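Side-chain contact in CDC25-like phosphatase YCH1 (Saccharomyces cerevisiae, PDB 3FS5), which removes phosphate groups from proteins and is a homologue of single-domain rhodaneses and of the Cdc25 phosphatase catalytic domain: residues R72-Q77 against T110-R115. Numbering follows the deposited sequence.
Sequences RLLEKQ and TAELSR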
ATOM      1  N   ARG A  72      -6.660 -11.314  -5.353  1.00 21.44           N
ATOM      2  CA  ARG A  72      -5.234 -11.541  -5.152  1.00 23.53           C
ATOM      3  C   ARG A  72      -4.846 -11.391  -3.695  1.00 23.31           C
ATOM      4  O   ARG A  72      -4.086 -12.202  -3.163  1.00 24.10           O
ATOM      5  CB  ARG A  72      -4.393 -10.570  -5.983  1.00 26.24           C
ATOM      6  CG  ARG A  72      -4.283 -10.915  -7.448  1.00 32.60           C
ATOM      7  CD  ARG A  72      -3.225 -10.053  -8.120  1.00 34.33           C
ATOM      8  NE  ARG A  72      -1.872 -10.411  -7.699  1.00 34.84           N
ATOM      9  CZ  ARG A  72      -0.775  -9.771  -8.095  1.00 35.68           C
ATOM     10  NH1 ARG A  72       0.417 -10.163  -7.667  1.00 36.69           N
ATOM     11  NH2 ARG A  72      -0.868  -8.729  -8.911  1.00 36.06           N
ATOM     12  N   LEU A  73      -5.355 -10.342  -3.057  1.00 21.79           N
ATOM     13  CA  LEU A  73      -5.052 -10.088  -1.657  1.00 19.86           C
ATOM     14  C   LEU A  73      -5.524 -11.230  -0.762  1.00 19.34           C
ATOM     15  O   LEU A  73      -4.754 -11.745   0.048  1.00 18.22           O
ATOM     16  CB  LEU A  73      -5.693  -8.769  -1.204  1.00 16.14           C
ATOM     17  CG  LEU A  73      -5.059  -7.496  -1.785  1.00 16.47           C
ATOM     18  CD1 LEU A  73      -5.833  -6.274  -1.319  1.00 13.23           C
ATOM     19  CD2 LEU A  73      -3.595  -7.401  -1.348  1.00 13.97           C
ATOM     20  N   LEU A  74      -6.784 -11.630  -0.914  1.00 19.99           N
ATOM     21  CA  LEU A  74      -7.343 -12.699  -0.090  1.00 22.78           C
ATOM     22  C   LEU A  74      -6.661 -14.037  -0.334  1.00 23.05           C
ATOM     23  O   LEU A  74      -6.550 -14.861   0.573  1.00 22.19           O
ATOM     24  CB  LEU A  74      -8.852 -12.819  -0.326  1.00 22.31           C
ATOM     25  CG  LEU A  74      -9.669 -11.641   0.215  1.00 24.26           C
ATOM     26  CD1 LEU A  74     -11.140 -11.797  -0.146  1.00 22.90           C
ATOM     27  CD2 LEU A  74      -9.493 -11.569   1.733  1.00 26.31           C
ATOM     28  N   GLU A  75      -6.196 -14.244  -1.560  1.00 24.13           N
ATOM     29  CA  GLU A  75      -5.514 -15.481  -1.906  1.00 26.39           C
ATOM     30  C   GLU A  75      -4.185 -15.539  -1.153  1.00 25.25           C
ATOM     31  O   GLU A  75      -3.777 -16.595  -0.663  1.00 23.74           O
ATOM     32  CB  GLU A  75      -5.293 -15.540  -3.417  1.00 31.49           C
ATOM     33  CG  GLU A  75      -4.794 -16.875  -3.921  1.00 42.18           C
ATOM     34  CD  GLU A  75      -5.053 -17.055  -5.403  1.00 47.31           C
ATOM     35  OE1 GLU A  75      -6.241 -17.091  -5.795  1.00 50.08           O
ATOM     36  OE2 GLU A  75      -4.074 -17.154  -6.175  1.00 50.47           O
ATOM     37  N   LYS A  76      -3.519 -14.394  -1.052  1.00 22.79           N
ATOM     38  CA  LYS A  76      -2.248 -14.305  -0.336  1.00 22.27           C
ATOM     39  C   LYS A  76      -2.488 -14.472   1.168  1.00 20.54           C
ATOM     40  O   LYS A  76      -1.695 -15.101   1.874  1.00 21.49           O
ATOM     41  CB  LYS A  76      -1.591 -12.942  -0.606  1.00 25.05           C
ATOM     42  CG  LYS A  76      -0.239 -12.718   0.073  1.00 28.22           C
ATOM     43  CD  LYS A  76       0.358 -11.374  -0.359  1.00 31.54           C
ATOM     44  CE  LYS A  76       1.825 -11.206   0.050  1.00 32.66           C
ATOM     45  NZ  LYS A  76       2.009 -11.033   1.513  1.00 36.09           N
ATOM     46  N   GLN A  77      -3.590 -13.908   1.653  1.00 19.67           N
ATOM     47  CA  GLN A  77      -3.920 -13.985   3.073  1.00 19.91           C
ATOM     48  C   GLN A  77      -4.198 -15.424   3.506  1.00 22.04           C
ATOM     49  O   GLN A  77      -3.756 -15.860   4.571  1.00 21.38           O
ATOM     50  CB  GLN A  77      -5.133 -13.091   3.374  1.00 19.09           C
ATOM     51  CG  GLN A  77      -5.475 -12.959   4.858  1.00 16.01           C
ATOM     52  CD  GLN A  77      -6.349 -14.092   5.379  1.00 21.23           C
ATOM     53  OE1 GLN A  77      -6.434 -14.318   6.588  1.00 22.14           O
ATOM     54  NE2 GLN A  77      -7.012 -14.799   4.471  1.00 16.22           N
ATOM     55  N   THR A 110     -18.892  -9.394   5.168  1.00 36.27           N
ATOM     56  CA  THR A 110     -18.753  -9.369   6.617  1.00 38.52           C
ATOM     57  C   THR A 110     -17.793 -10.466   7.080  1.00 38.89           C
ATOM     58  O   THR A 110     -17.118 -10.326   8.102  1.00 40.27           O
ATOM     59  CB  THR A 110     -20.122  -9.558   7.313  1.00 38.98           C
ATOM     60  OG1 THR A 110     -20.685 -10.820   6.932  1.00 41.62           O
ATOM     61  CG2 THR A 110     -21.080  -8.447   6.911  1.00 38.97           C
ATOM     62  N   ALA A 111     -17.723 -11.552   6.315  1.00 38.84           N
ATOM     63  CA  ALA A 111     -16.845 -12.669   6.651  1.00 38.90           C
ATOM     64  C   ALA A 111     -15.389 -12.379   6.290  1.00 38.54           C
ATOM     65  O   ALA A 111     -14.468 -12.933   6.889  1.00 40.04           O
ATOM     66  CB  ALA A 111     -17.317 -13.933   5.938  1.00 40.14           C
ATOM     67  N   GLU A 112     -15.189 -11.502   5.313  1.00 35.01           N
ATOM     68  CA  GLU A 112     -13.848 -11.148   4.867  1.00 33.01           C
ATOM     69  C   GLU A 112     -13.288  -9.941   5.625  1.00 32.12           C
ATOM     70  O   GLU A 112     -12.099  -9.634   5.526  1.00 31.50           O
ATOM     71  CB  GLU A 112     -13.873 -10.863   3.361  1.00 30.70           C
ATOM     72  CG  GLU A 112     -14.545 -11.971   2.559  1.00 31.18           C
ATOM     73  CD  GLU A 112     -14.769 -11.610   1.103  1.00 31.00           C
ATOM     74  OE1 GLU A 112     -15.312 -10.516   0.836  1.00 29.50           O
ATOM     75  OE2 GLU A 112     -14.418 -12.428   0.227  1.00 27.96           O
ATOM     76  N   LEU A 113     -14.143  -9.261   6.383  1.00 31.01           N
ATOM     77  CA  LEU A 113     -13.712  -8.094   7.140  1.00 31.34           C
ATOM     78  C   LEU A 113     -12.595  -8.410   8.123  1.00 31.11           C
ATOM     79  O   LEU A 113     -11.728  -7.572   8.368  1.00 32.56           O
ATOM     80  CB  LEU A 113     -14.887  -7.479   7.903  1.00 32.01           C
ATOM     81  CG  LEU A 113     -15.830  -6.546   7.140  1.00 32.33           C
ATOM     82  CD1 LEU A 113     -16.882  -6.001   8.099  1.00 31.80           C
ATOM     83  CD2 LEU A 113     -15.036  -5.399   6.520  1.00 30.15           C
ATOM     84  N   SER A 114     -12.610  -9.617   8.681  1.00 28.60           N
ATOM     85  CA  SER A 114     -11.598 -10.016   9.655  1.00 28.18           C
ATOM     86  C   SER A 114     -10.296 -10.520   9.034  1.00 26.64           C
ATOM     87  O   SER A 114      -9.304 -10.722   9.735  1.00 25.57           O
ATOM     88  CB  SER A 114     -12.164 -11.102  10.573  1.00 31.13           C
ATOM     89  OG  SER A 114     -12.535 -12.247   9.822  1.00 35.74           O
ATOM     90  N   ARG A 115     -10.291 -10.723   7.722  1.00 23.69           N
ATOM     91  CA  ARG A 115      -9.093 -11.225   7.059  1.00 23.74           C
ATOM     92  C   ARG A 115      -8.050 -10.180   6.674  1.00 22.97           C
ATOM     93  O   ARG A 115      -6.924 -10.530   6.312  1.00 22.38           O
ATOM     94  CB  ARG A 115      -9.486 -12.021   5.815  1.00 21.89           C
ATOM     95  CG  ARG A 115     -10.129 -13.358   6.135  1.00 24.70           C
ATOM     96  CD  ARG A 115      -9.704 -14.390   5.109  1.00 25.88           C
ATOM     97  NE  ARG A 115     -10.683 -14.563   4.054  1.00 28.27           N
ATOM     98  CZ  ARG A 115     -10.423 -15.095   2.867  1.00 26.61           C
ATOM     99  NH1 ARG A 115     -11.398 -15.218   1.982  1.00 29.59           N
ATOM    100  NH2 ARG A 115      -9.190 -15.476   2.550  1.00 25.78           N
TER
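L74 and R115 meet where helix 63-78 of the rhodanese-like alpha/beta fold packs against the loop that joins helix 96-106 to strand 116-121 of the central parallel sheet. The pair is a worked example of how the flat end of an arginine can pack on a leucine methyl. R115 can be followed outward. Its CB lies 3.8 Å from CD of Q77, and CG crosses the same amide at about a right angle; which end of that amide is N and which is O is doubtful. The next carbon, CD of R115, comes within 3.4 Å of CD of Q77. Bends at chi2 and chi3 (-144° and -97°) then turn the chain so that NE runs past CD2 of L74, and the flat guanidinium presents one face to the leucine. That methyl, CD2, sits over the centre of the group, 3.8 Å from CZ. At the tip, NH1 approaches both leucine methyls, whereas NH2 lies 3.9 Å from L74 CB and 3.4 Å from the carbonyl O of L74. The Q77 amide stands at the edge of the guanidinium, the two planes 67° apart.

The other branch of the leucine faces E112, which reaches it with an extended chain from one turn back in the loop. The other carboxylate oxygen, OE1, accepts a hydrogen bond from the backbone N of D109 and forms a salt bridge with K70 on the same helix as L74, a second link between helix and loop. A backbone hydrogen bond joins R115 to L84 of strand 84-88, just before strand 116-121 begins. Within this small interface, CD1 of L74 rests 3.4 Å from OE2 of E112.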